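Local coordinates for protein plantacyanin (Spinacia oleracea, PDB 1F56) that probably carries electrons by cycling a single type 1 (blue) copper ion between its two oxidation states, as a small basic cupredoxin of the phytocyanin family, at residues Y3-G6 with N10-G13; D23-K28 with N70-S75; H34-V39 with G59-K64; A45-P50 with G83-I88. All blocks are in the same frame, centred on the assembly; numbering follows the deposited sequence.

Contact 1 (Y3-G6 with N10-G13); sequences YNIG and NVNG. With SO4 (sulfate ion), chain E.
Ile5 meets the loop 10-13 with both branches of its side chain. CG2, anti to the backbone N, reaches Val11 CG1 at 3.9 Å, the two side chains lying askew to one another, and also lies against the carbonyl oxygen of Asn12. The other branch ends in CD1, 3.7 Å from Gly13 O, and thus closes over the backbone of Gly13, where the segment ends. A branched aliphatic residue suits this place because it fills two directions at once; an alanine here would probably leave a gap beneath the Gly13 peptide and Val11 without its apolar partner from this strand. At Gly6 the backbones join as a single antiparallel bridge, a hydrogen-bonded pair with Asn12: Gly6 N gives a bond to Asn12 O at 2.9 Å, and Asn12 N returns one to Gly6 O at 3.1 Å. The same Gly6 O also takes a CA-H contact from Val11. Glycine is apt because the Asn12 amide folds back over it: with CG lodged between backbone N and carbonyl carbon (chi1 66°), OD1 comes to 3.2 Å from Gly6 CA, where a CB would collide. At Gly13, which has a positive phi, Gly13 N bonds O3 of a sulfate, probably from the crystallisation liquor, at 2.9 Å and makes a weak bond to O2. Behind the contact, the backbones of Tyr3 and Ile5 hydrogen-bond to strand 24-28, which runs parallel to 2-6, so the loop 10-13 is fastened to an outermost strand of its sheet.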
loop_
_atom_site.group_PDB
_atom_site.type_symbol
_atom_site.label_atom_id
_atom_site.label_comp_id
_atom_site.label_asym_id
_atom_site.label_seq_id
_atom_site.Cartn_x
_atom_site.Cartn_y
_atom_site.Cartn_z
ATOM N N TYR A 3 0.733 12.447 -2.605
ATOM C CA TYR A 3 -0.000 12.296 -1.345
ATOM C C TYR A 3 0.762 11.440 -0.310
ATOM O O TYR A 3 1.285 10.372 -0.645
ATOM C CB TYR A 3 -1.369 11.646 -1.618
ATOM C CG TYR A 3 -2.264 12.427 -2.573
ATOM C CD1 TYR A 3 -2.674 11.882 -3.790
ATOM C CD2 TYR A 3 -2.680 13.718 -2.267
ATOM C CE1 TYR A 3 -3.473 12.608 -4.673
ATOM C CE2 TYR A 3 -3.476 14.449 -3.143
ATOM C CZ TYR A 3 -3.869 13.895 -4.335
ATOM O OH TYR A 3 -4.672 14.634 -5.173
ATOM N N ASN A 4 0.828 11.900 0.937
ATOM C CA ASN A 4 1.496 11.132 1.995
ATOM C C ASN A 4 0.481 10.140 2.578
ATOM O O ASN A 4 -0.673 10.504 2.798
ATOM C CB ASN A 4 1.962 12.030 3.151
ATOM C CG ASN A 4 3.059 13.001 2.759
ATOM O OD1 ASN A 4 3.916 12.698 1.940
ATOM N ND2 ASN A 4 3.046 14.177 3.373
ATOM N N ILE A 5 0.898 8.896 2.824
ATOM C CA ILE A 5 -0.002 7.905 3.428
ATOM C C ILE A 5 0.540 7.539 4.815
ATOM O O ILE A 5 1.733 7.311 4.968
ATOM C CB ILE A 5 -0.099 6.606 2.574
ATOM C CG1 ILE A 5 -0.754 6.912 1.227
ATOM C CG2 ILE A 5 -0.955 5.562 3.296
ATOM C CD1 ILE A 5 -2.169 7.470 1.361
ATOM N N GLY A 6 -0.318 7.512 5.831
ATOM C CA GLY A 6 0.146 7.146 7.168
ATOM C C GLY A 6 0.073 5.632 7.201
ATOM O O GLY A 6 -1.003 5.054 7.382
ATOM N N ASN A 10 -3.644 1.258 11.504
ATOM C CA ASN A 10 -4.812 2.047 11.164
ATOM C C ASN A 10 -4.313 2.997 10.073
ATOM O O ASN A 10 -3.803 4.084 10.360
ATOM C CB ASN A 10 -5.320 2.824 12.383
ATOM C CG ASN A 10 -6.549 3.662 12.067
ATOM O OD1 ASN A 10 -6.444 4.776 11.548
ATOM N ND2 ASN A 10 -7.725 3.119 12.362
ATOM N N VAL A 11 -4.434 2.568 8.820
ATOM C CA VAL A 11 -3.965 3.366 7.690
ATOM C C VAL A 11 -4.729 4.676 7.527
ATOM O O VAL A 11 -5.956 4.688 7.597
ATOM C CB VAL A 11 -4.103 2.598 6.370
ATOM C CG1 VAL A 11 -3.525 3.433 5.242
ATOM C CG2 VAL A 11 -3.393 1.255 6.466
ATOM N N ASN A 12 -4.014 5.777 7.304
ATOM C CA ASN A 12 -4.697 7.046 7.111
ATOM C C ASN A 12 -4.252 7.752 5.827
ATOM O O ASN A 12 -3.134 7.539 5.342
ATOM C CB ASN A 12 -4.484 7.975 8.310
ATOM C CG ASN A 12 -3.046 8.403 8.466
ATOM O OD1 ASN A 12 -2.278 7.788 9.204
ATOM N ND2 ASN A 12 -2.666 9.455 7.756
ATOM N N GLY A 13 -5.150 8.576 5.283
ATOM C CA GLY A 13 -4.861 9.339 4.079
ATOM C C GLY A 13 -5.449 8.793 2.790
ATOM O O GLY A 13 -5.312 9.417 1.733
HETATM S S SO4 E . -8.274 9.403 7.173
HETATM O O1 SO4 E . -9.522 9.914 6.570
HETATM O O2 SO4 E . -8.072 7.998 6.770
HETATM O O3 SO4 E . -7.136 10.220 6.708
HETATM O O4 SO4 E . -8.368 9.475 8.641
#

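Contact 2 (D23-K28 with N70-S75); sequences DVLVFK and NYFICS. With CU1 (copper (I) ion), chain F.
Phe27 points an edge at the face of Phe72. Its CZ stands 3.8 Å above the plane of the Phe72 ring and over the centre of that ring, about equally far from CG, CD1 and CD2. The ring planes are inclined at 50° with centroids 5.1 Å apart, so this edge-to-face pair is tilted well short of a perpendicular T, although the side chains as a whole run across each other at about a right angle. In both residues CB points toward the other strand, and chi1 (-67° in Phe27, -57° in Phe72) then swings the ring to the side of the backbone N, with CG anti to the carbonyl carbon. The backbones stay far apart, with the CA atoms of Phe27 and Phe72 separated by 10.4 Å, and no hydrogen bond links them. This is the spacing of facing sheets: strands 24-28 and 68-73 belong to the two layers of the cupredoxin beta sandwich, and large aromatic rings suit the interval because they can span it from either layer. Leu25, two residues before Phe27 and turned to the same interior, adds its CD1 at 4.4 Å from Phe72 CE1, a looser apolar touch. Ile63 of strand 60-64 packs on both phenylalanines, and Trp7 makes a further edge-to-face contact with Phe27. After Ile73 the strand ends and the next residue, Cys74, its SG anti to the backbone N, puts a thiolate ligand 2.2 Å from the copper, which His34 and His79 also bind.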
loop_
_atom_site.group_PDB
_atom_site.type_symbol
_atom_site.label_atom_id
_atom_site.label_comp_id
_atom_site.label_asym_id
_atom_site.label_seq_id
_atom_site.Cartn_x
_atom_site.Cartn_y
_atom_site.Cartn_z
ATOM N N ASP A 23 -0.635 9.606 -9.948
ATOM C CA ASP A 23 -0.375 10.151 -8.619
ATOM C C ASP A 23 0.725 9.349 -7.934
ATOM O O ASP A 23 0.880 8.144 -8.168
ATOM C CB ASP A 23 -1.624 10.080 -7.728
ATOM C CG ASP A 23 -2.693 11.086 -8.118
ATOM O OD1 ASP A 23 -2.419 12.018 -8.910
ATOM O OD2 ASP A 23 -3.815 10.938 -7.609
ATOM N N VAL A 24 1.464 10.022 -7.065
ATOM C CA VAL A 24 2.536 9.395 -6.302
ATOM C C VAL A 24 2.081 9.270 -4.841
ATOM O O VAL A 24 1.662 10.251 -4.228
ATOM C CB VAL A 24 3.834 10.259 -6.344
ATOM C CG1 VAL A 24 4.946 9.594 -5.520
ATOM C CG2 VAL A 24 4.286 10.472 -7.802
ATOM N N LEU A 25 2.123 8.063 -4.294
ATOM C CA LEU A 25 1.770 7.871 -2.881
ATOM C C LEU A 25 3.084 7.760 -2.118
ATOM O O LEU A 25 4.017 7.083 -2.566
ATOM C CB LEU A 25 0.983 6.578 -2.664
ATOM C CG LEU A 25 -0.425 6.493 -3.274
ATOM C CD1 LEU A 25 -1.131 5.234 -2.773
ATOM C CD2 LEU A 25 -1.214 7.734 -2.898
ATOM N N VAL A 26 3.174 8.424 -0.975
ATOM C CA VAL A 26 4.381 8.322 -0.190
ATOM C C VAL A 26 4.017 7.636 1.118
ATOM O O VAL A 26 3.360 8.229 1.981
ATOM C CB VAL A 26 5.014 9.704 0.107
ATOM C CG1 VAL A 26 6.358 9.492 0.842
ATOM C CG2 VAL A 26 5.255 10.494 -1.209
ATOM N N PHE A 27 4.423 6.373 1.250
ATOM C CA PHE A 27 4.144 5.603 2.455
ATOM C C PHE A 27 5.158 5.985 3.534
ATOM O O PHE A 27 6.379 5.787 3.378
ATOM C CB PHE A 27 4.209 4.094 2.164
ATOM C CG PHE A 27 3.116 3.609 1.251
ATOM C CD1 PHE A 27 3.214 3.784 -0.130
ATOM C CD2 PHE A 27 1.980 3.001 1.773
ATOM C CE1 PHE A 27 2.193 3.362 -0.980
ATOM C CE2 PHE A 27 0.944 2.569 0.930
ATOM C CZ PHE A 27 1.057 2.753 -0.453
ATOM N N LYS A 28 4.641 6.531 4.630
ATOM C CA LYS A 28 5.485 6.987 5.725
ATOM C C LYS A 28 5.291 6.159 6.975
ATOM O O LYS A 28 4.151 5.928 7.409
ATOM C CB LYS A 28 5.207 8.465 6.020
ATOM C CG LYS A 28 5.494 9.372 4.830
ATOM C CD LYS A 28 5.692 10.812 5.251
ATOM C CE LYS A 28 6.365 11.601 4.143
ATOM N NZ LYS A 28 6.642 13.007 4.539
ATOM N N ASN A 70 -4.987 -0.590 -7.540
ATOM C CA ASN A 70 -3.631 -0.676 -7.001
ATOM C C ASN A 70 -3.802 -1.203 -5.585
ATOM O O ASN A 70 -4.444 -0.553 -4.757
ATOM C CB ASN A 70 -3.003 0.712 -6.939
ATOM C CG ASN A 70 -2.736 1.303 -8.323
ATOM O OD1 ASN A 70 -1.620 1.236 -8.832
ATOM N ND2 ASN A 70 -3.766 1.880 -8.931
ATOM N N TYR A 71 -3.219 -2.360 -5.302
ATOM C CA TYR A 71 -3.344 -3.000 -3.992
ATOM C C TYR A 71 -2.024 -3.024 -3.245
ATOM O O TYR A 71 -0.977 -3.293 -3.837
ATOM C CB TYR A 71 -3.816 -4.455 -4.162
ATOM C CG TYR A 71 -5.122 -4.621 -4.902
ATOM C CD1 TYR A 71 -6.341 -4.357 -4.274
ATOM C CD2 TYR A 71 -5.144 -5.036 -6.242
ATOM C CE1 TYR A 71 -7.555 -4.497 -4.957
ATOM C CE2 TYR A 71 -6.361 -5.180 -6.934
ATOM C CZ TYR A 71 -7.553 -4.908 -6.287
ATOM O OH TYR A 71 -8.744 -5.026 -6.970
ATOM N N PHE A 72 -2.068 -2.761 -1.941
ATOM C CA PHE A 72 -0.850 -2.779 -1.135
ATOM C C PHE A 72 -1.139 -3.425 0.213
ATOM O O PHE A 72 -2.227 -3.242 0.740
ATOM C CB PHE A 72 -0.332 -1.355 -0.880
ATOM C CG PHE A 72 -0.066 -0.568 -2.123
ATOM C CD1 PHE A 72 -1.080 0.183 -2.714
ATOM C CD2 PHE A 72 1.203 -0.559 -2.701
ATOM C CE1 PHE A 72 -0.833 0.940 -3.864
ATOM C CE2 PHE A 72 1.452 0.195 -3.850
ATOM C CZ PHE A 72 0.432 0.944 -4.427
ATOM N N ILE A 73 -0.180 -4.181 0.759
ATOM C CA ILE A 73 -0.341 -4.793 2.087
ATOM C C ILE A 73 1.011 -4.737 2.790
ATOM O O ILE A 73 2.045 -4.479 2.157
ATOM C CB ILE A 73 -0.764 -6.316 2.021
ATOM C CG1 ILE A 73 0.352 -7.162 1.384
ATOM C CG2 ILE A 73 -2.059 -6.488 1.223
ATOM C CD1 ILE A 73 0.061 -8.669 1.367
ATOM N N CYS A 74 1.003 -4.928 4.104
ATOM C CA CYS A 74 2.250 -5.014 4.860
ATOM C C CYS A 74 2.284 -6.517 5.008
ATOM O O CYS A 74 1.265 -7.116 5.335
ATOM C CB CYS A 74 2.143 -4.404 6.255
ATOM S SG CYS A 74 3.650 -4.711 7.223
ATOM N N SER A 75 3.425 -7.139 4.778
ATOM C CA SER A 75 3.460 -8.600 4.863
ATOM C C SER A 75 3.962 -9.206 6.188
ATOM O O SER A 75 3.961 -10.426 6.350
ATOM C CB SER A 75 4.307 -9.143 3.717
ATOM O OG SER A 75 5.640 -8.708 3.898
HETATM CU CU CU1 F . 3.232 -3.676 9.088
#

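Contact 3 (H34-V39 with G59-K64); sequences HNVVAV and GQDRIK. With CU1 (copper (I) ion), chain F.
The carboxylate of Asp61 meets one methyl of Val36 across the interior, and the approach is lopsided: Val36 CG2 comes to Asp61 OD2 at 3.7 Å, beside that one oxygen and not over the middle of the group. A methyl offers this oxygen no bond; its hydrogen bond is with the Tyr29 hydroxyl, while OD1 is paired with Ser58, so the buried acid has a polar partner at each oxygen. The other flat group is the imidazole of His34, which takes no part in the packing between the segments. It meets Phe9 edge-to-face and the ring of His79 at about 65°. Its ND1 binds the copper at 2.0 Å, and with CG and CE1 each 3.0 Å from the ion, the metal is equidistant from the two carbons flanking ND1, as expected for an ion approached squarely by that nitrogen.

Val36 uses its second branch as well. CG1, anti to the backbone N, touches Ile63 CD1 at 4.0 Å, the far end of an extended isoleucine chain (chi2 -179°). That extension matters, since even Val36 and Asp61, whose CA atoms are nearest across the segments, lie 8.0 Å apart. The valine slides past both partners in the opposite direction to theirs, and Phe27 and Phe72 touch Val36 and Ile63 alike. Gln60 and Asp61 both face Phe27 on the neighbouring strand, a classic beta bulge. The whole is sandwich packing between opposed sheets of a cupredoxin, with strand 36-39 preceded by the loop that supplies the first histidine of a type 1 copper site.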
loop_
_atom_site.group_PDB
_atom_site.type_symbol
_atom_site.label_atom_id
_atom_site.label_comp_id
_atom_site.label_asym_id
_atom_site.label_seq_id
_atom_site.Cartn_x
_atom_site.Cartn_y
_atom_site.Cartn_z
ATOM N N HIS A 34 7.597 -1.977 9.421
ATOM C CA HIS A 34 6.609 -2.391 8.420
ATOM C C HIS A 34 7.293 -2.437 7.052
ATOM O O HIS A 34 8.471 -2.098 6.907
ATOM C CB HIS A 34 5.461 -1.357 8.300
ATOM C CG HIS A 34 4.715 -1.105 9.570
ATOM N ND1 HIS A 34 3.778 -1.979 10.071
ATOM C CD2 HIS A 34 4.785 -0.082 10.456
ATOM C CE1 HIS A 34 3.308 -1.515 11.215
ATOM N NE2 HIS A 34 3.904 -0.366 11.473
ATOM N N ASN A 35 6.528 -2.857 6.056
ATOM C CA ASN A 35 6.981 -2.851 4.680
ATOM C C ASN A 35 5.738 -2.596 3.831
ATOM O O ASN A 35 4.604 -2.597 4.352
ATOM C CB ASN A 35 7.682 -4.168 4.306
ATOM C CG ASN A 35 6.748 -5.346 4.242
ATOM O OD1 ASN A 35 5.547 -5.231 4.472
ATOM N ND2 ASN A 35 7.305 -6.506 3.919
ATOM N N VAL A 36 5.948 -2.311 2.546
ATOM C CA VAL A 36 4.856 -2.075 1.617
ATOM C C VAL A 36 5.064 -3.024 0.438
ATOM O O VAL A 36 6.071 -2.951 -0.247
ATOM C CB VAL A 36 4.855 -0.638 1.080
ATOM C CG1 VAL A 36 3.640 -0.434 0.175
ATOM C CG2 VAL A 36 4.865 0.353 2.247
ATOM N N VAL A 37 4.116 -3.923 0.223
ATOM C CA VAL A 37 4.219 -4.872 -0.871
ATOM C C VAL A 37 3.071 -4.589 -1.843
ATOM O O VAL A 37 1.915 -4.535 -1.417
ATOM C CB VAL A 37 4.108 -6.331 -0.347
ATOM C CG1 VAL A 37 4.396 -7.322 -1.483
ATOM C CG2 VAL A 37 5.096 -6.548 0.816
ATOM N N ALA A 38 3.400 -4.386 -3.123
ATOM C CA ALA A 38 2.401 -4.137 -4.163
ATOM C C ALA A 38 1.964 -5.510 -4.637
ATOM O O ALA A 38 2.761 -6.267 -5.189
ATOM C CB ALA A 38 3.020 -3.331 -5.336
ATOM N N VAL A 39 0.694 -5.830 -4.434
ATOM C CA VAL A 39 0.186 -7.154 -4.784
ATOM C C VAL A 39 -0.967 -7.078 -5.776
ATOM O O VAL A 39 -1.357 -5.993 -6.195
ATOM C CB VAL A 39 -0.303 -7.885 -3.495
ATOM C CG1 VAL A 39 0.821 -7.949 -2.472
ATOM C CG2 VAL A 39 -1.493 -7.137 -2.880
ATOM N N GLY A 59 10.473 3.386 4.672
ATOM C CA GLY A 59 9.828 4.257 5.641
ATOM C C GLY A 59 9.292 5.520 4.974
ATOM O O GLY A 59 8.571 6.294 5.588
ATOM N N GLN A 60 9.665 5.728 3.714
ATOM C CA GLN A 60 9.199 6.867 2.917
ATOM C C GLN A 60 9.286 6.443 1.454
ATOM O O GLN A 60 10.020 7.029 0.657
ATOM C CB GLN A 60 10.060 8.116 3.161
ATOM C CG GLN A 60 11.518 7.826 3.432
ATOM C CD GLN A 60 12.360 9.085 3.437
ATOM O OE1 GLN A 60 11.985 10.095 4.043
ATOM N NE2 GLN A 60 13.507 9.032 2.766
ATOM N N ASP A 61 8.515 5.408 1.128
ATOM C CA ASP A 61 8.482 4.819 -0.197
ATOM C C ASP A 61 7.580 5.591 -1.157
ATOM O O ASP A 61 6.411 5.828 -0.859
ATOM C CB ASP A 61 8.000 3.363 -0.080
ATOM C CG ASP A 61 8.787 2.575 0.955
ATOM O OD1 ASP A 61 10.028 2.522 0.824
ATOM O OD2 ASP A 61 8.188 2.022 1.904
ATOM N N ARG A 62 8.140 5.981 -2.301
ATOM C CA ARG A 62 7.406 6.713 -3.323
ATOM C C ARG A 62 6.949 5.726 -4.377
ATOM O O ARG A 62 7.758 5.131 -5.072
ATOM C CB ARG A 62 8.293 7.765 -3.989
ATOM C CG ARG A 62 8.584 8.967 -3.126
ATOM C CD ARG A 62 9.430 9.978 -3.875
ATOM N NE ARG A 62 9.123 11.337 -3.444
ATOM C CZ ARG A 62 8.111 12.059 -3.916
ATOM N NH1 ARG A 62 7.311 11.553 -4.844
ATOM N NH2 ARG A 62 7.890 13.282 -3.448
ATOM N N ILE A 63 5.644 5.562 -4.499
ATOM C CA ILE A 63 5.107 4.634 -5.470
ATOM C C ILE A 63 4.062 5.324 -6.353
ATOM O O ILE A 63 3.120 5.942 -5.857
ATOM C CB ILE A 63 4.463 3.442 -4.750
ATOM C CG1 ILE A 63 5.499 2.787 -3.828
ATOM C CG2 ILE A 63 3.920 2.444 -5.768
ATOM C CD1 ILE A 63 4.971 1.579 -3.077
ATOM N N LYS A 64 4.243 5.219 -7.666
ATOM C CA LYS A 64 3.307 5.806 -8.613
ATOM C C LYS A 64 2.144 4.851 -8.882
ATOM O O LYS A 64 2.336 3.648 -9.006
ATOM C CB LYS A 64 4.047 6.162 -9.903
ATOM C CG LYS A 64 5.213 7.126 -9.640
ATOM C CD LYS A 64 5.906 7.568 -10.912
ATOM C CE LYS A 64 7.034 8.541 -10.594
ATOM N NZ LYS A 64 7.823 8.913 -11.806
HETATM CU CU CU1 F . 3.232 -3.676 9.088
#

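Contact 4 (A45-P50 with G83-I88); sequences ASCSAP and GMKIAI
A disulfide sulfur lies against the end of a lysine chain: Cys47 SG approaches Lys85 CE to 3.5 Å and NZ to 3.8 Å, and no hydrogen bond joins the two segments. The cysteine is itself unusual in holding a left-handed backbone conformation (phi 50°, psi 44°), just after the helix 41-45 has ended. Its sulfur is bonded to Cys80, which ties this surface loop to the region of the chain that supplies the copper ligand His79.

Lys85 arrives by a bent route. CG sits between the backbone N and the carbonyl carbon, and a kink at chi3 (76°) then curls the chain so that its methylene CE, not only its charged end, rests on the sulfur. A long flexible residue fits, because the CA atoms of Cys47 and Lys85 are 8.0 Å apart. The ammonium goes on to hydrogen-bond Tyr44 O and makes a cation-pi contact with the Tyr44 ring; Ala45 O is farther off, at 4.4 Å from NZ.

Just before the lysine, Met84 is the centre of an inverse gamma turn, closed by Lys85 N to Gly83 O at 2.8 Å. The chemistry thus divides the lysine: its carbon chain packs on a weakly polar sulfur, while its positive charge is met by the Tyr44 carbonyl and ring near the C-terminal end of the short helix 41-45, a setting likely to suit a cation.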
loop_
_atom_site.group_PDB
_atom_site.type_symbol
_atom_site.label_atom_id
_atom_site.label_comp_id
_atom_site.label_asym_id
_atom_site.label_seq_id
_atom_site.Cartn_x
_atom_site.Cartn_y
_atom_site.Cartn_z
ATOM N N ALA A 45 -6.911 -10.040 -1.303
ATOM C CA ALA A 45 -8.027 -10.706 -0.637
ATOM C C ALA A 45 -7.613 -11.739 0.406
ATOM O O ALA A 45 -8.342 -11.969 1.369
ATOM C CB ALA A 45 -8.926 -11.371 -1.674
ATOM N N SER A 46 -6.451 -12.354 0.222
ATOM C CA SER A 46 -6.000 -13.383 1.146
ATOM C C SER A 46 -4.773 -12.973 1.936
ATOM O O SER A 46 -4.112 -13.822 2.528
ATOM C CB SER A 46 -5.704 -14.669 0.375
ATOM O OG SER A 46 -4.637 -14.459 -0.541
ATOM N N CYS A 47 -4.466 -11.678 1.945
ATOM C CA CYS A 47 -3.304 -11.177 2.680
ATOM C C CYS A 47 -2.024 -11.944 2.388
ATOM O O CYS A 47 -1.271 -12.266 3.301
ATOM C CB CYS A 47 -3.588 -11.236 4.176
ATOM S SG CYS A 47 -4.466 -9.764 4.780
ATOM N N SER A 48 -1.779 -12.236 1.114
ATOM C CA SER A 48 -0.587 -12.983 0.710
ATOM C C SER A 48 -0.040 -12.454 -0.608
ATOM O O SER A 48 -0.751 -12.394 -1.608
ATOM C CB SER A 48 -0.929 -14.468 0.560
ATOM O OG SER A 48 -2.089 -14.631 -0.240
ATOM N N ALA A 49 1.230 -12.081 -0.604
ATOM C CA ALA A 49 1.867 -11.531 -1.786
ATOM C C ALA A 49 2.168 -12.599 -2.826
ATOM O O ALA A 49 2.679 -13.673 -2.497
ATOM C CB ALA A 49 3.134 -10.820 -1.383
ATOM N N PRO A 50 1.859 -12.317 -4.104
ATOM C CA PRO A 50 2.126 -13.305 -5.156
ATOM C C PRO A 50 3.618 -13.371 -5.456
ATOM O O PRO A 50 4.372 -12.454 -5.103
ATOM C CB PRO A 50 1.294 -12.793 -6.336
ATOM C CG PRO A 50 1.288 -11.301 -6.133
ATOM C CD PRO A 50 1.112 -11.160 -4.630
ATOM N N GLY A 83 -5.298 -5.193 9.496
ATOM C CA GLY A 83 -5.797 -4.061 8.738
ATOM C C GLY A 83 -4.803 -3.323 7.856
ATOM O O GLY A 83 -5.164 -2.356 7.181
ATOM N N MET A 84 -3.547 -3.747 7.855
ATOM C CA MET A 84 -2.586 -3.061 7.014
ATOM C C MET A 84 -2.688 -3.492 5.549
ATOM O O MET A 84 -1.888 -4.277 5.044
ATOM C CB MET A 84 -1.166 -3.256 7.541
ATOM C CG MET A 84 -0.870 -2.424 8.772
ATOM S SD MET A 84 0.895 -2.290 9.115
ATOM C CE MET A 84 1.348 -0.780 8.159
ATOM N N LYS A 85 -3.698 -2.970 4.871
ATOM C CA LYS A 85 -3.894 -3.276 3.456
ATOM C C LYS A 85 -4.797 -2.188 2.877
ATOM O O LYS A 85 -5.676 -1.681 3.582
ATOM C CB LYS A 85 -4.579 -4.643 3.292
ATOM C CG LYS A 85 -5.964 -4.662 3.928
ATOM C CD LYS A 85 -6.874 -5.714 3.331
ATOM C CE LYS A 85 -6.559 -7.107 3.803
ATOM N NZ LYS A 85 -7.568 -8.073 3.265
ATOM N N ILE A 86 -4.572 -1.809 1.621
ATOM C CA ILE A 86 -5.432 -0.824 0.982
ATOM C C ILE A 86 -5.560 -1.085 -0.501
ATOM O O ILE A 86 -4.654 -1.632 -1.139
ATOM C CB ILE A 86 -4.941 0.633 1.138
ATOM C CG1 ILE A 86 -3.494 0.758 0.677
ATOM C CG2 ILE A 86 -5.138 1.100 2.562
ATOM C CD1 ILE A 86 -2.997 2.206 0.658
ATOM N N ALA A 87 -6.714 -0.700 -1.032
ATOM C CA ALA A 87 -7.022 -0.838 -2.438
ATOM C C ALA A 87 -7.370 0.581 -2.871
ATOM O O ALA A 87 -8.284 1.202 -2.322
ATOM C CB ALA A 87 -8.210 -1.764 -2.630
ATOM N N ILE A 88 -6.613 1.102 -3.831
ATOM C CA ILE A 88 -6.825 2.450 -4.349
ATOM C C ILE A 88 -7.272 2.333 -5.804
ATOM O O ILE A 88 -6.656 1.595 -6.578
ATOM C CB ILE A 88 -5.505 3.258 -4.316
ATOM C CG1 ILE A 88 -4.974 3.338 -2.887
ATOM C CG2 ILE A 88 -5.712 4.656 -4.923
ATOM C CD1 ILE A 88 -5.896 4.044 -1.934
#

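Overall arrangement
Contacts 2 and 3, with centres 5 Å apart, share one hydrophobic interior between the sheets, and each also carries a copper ligand, Cys74 and His34. Their loops are stitched together by Ser75 OG and Asn35 ND2, 2.8 Å apart. Contact 4 adds Met84, whose SD lies 2.7 Å from the copper, and joins contact 2 through the antiparallel pairing of strands 68-73 and 85-90, with Phe72 O and Ile86 N at 2.9 Å. Contact 1 is more peripheral: it borders contact 2 along strand 24-28 and touches contact 4 where Val11 CG1 meets Ile86 CG2 at 3.9 Å, the Val11 side chain remaining about 9 Å from the metal.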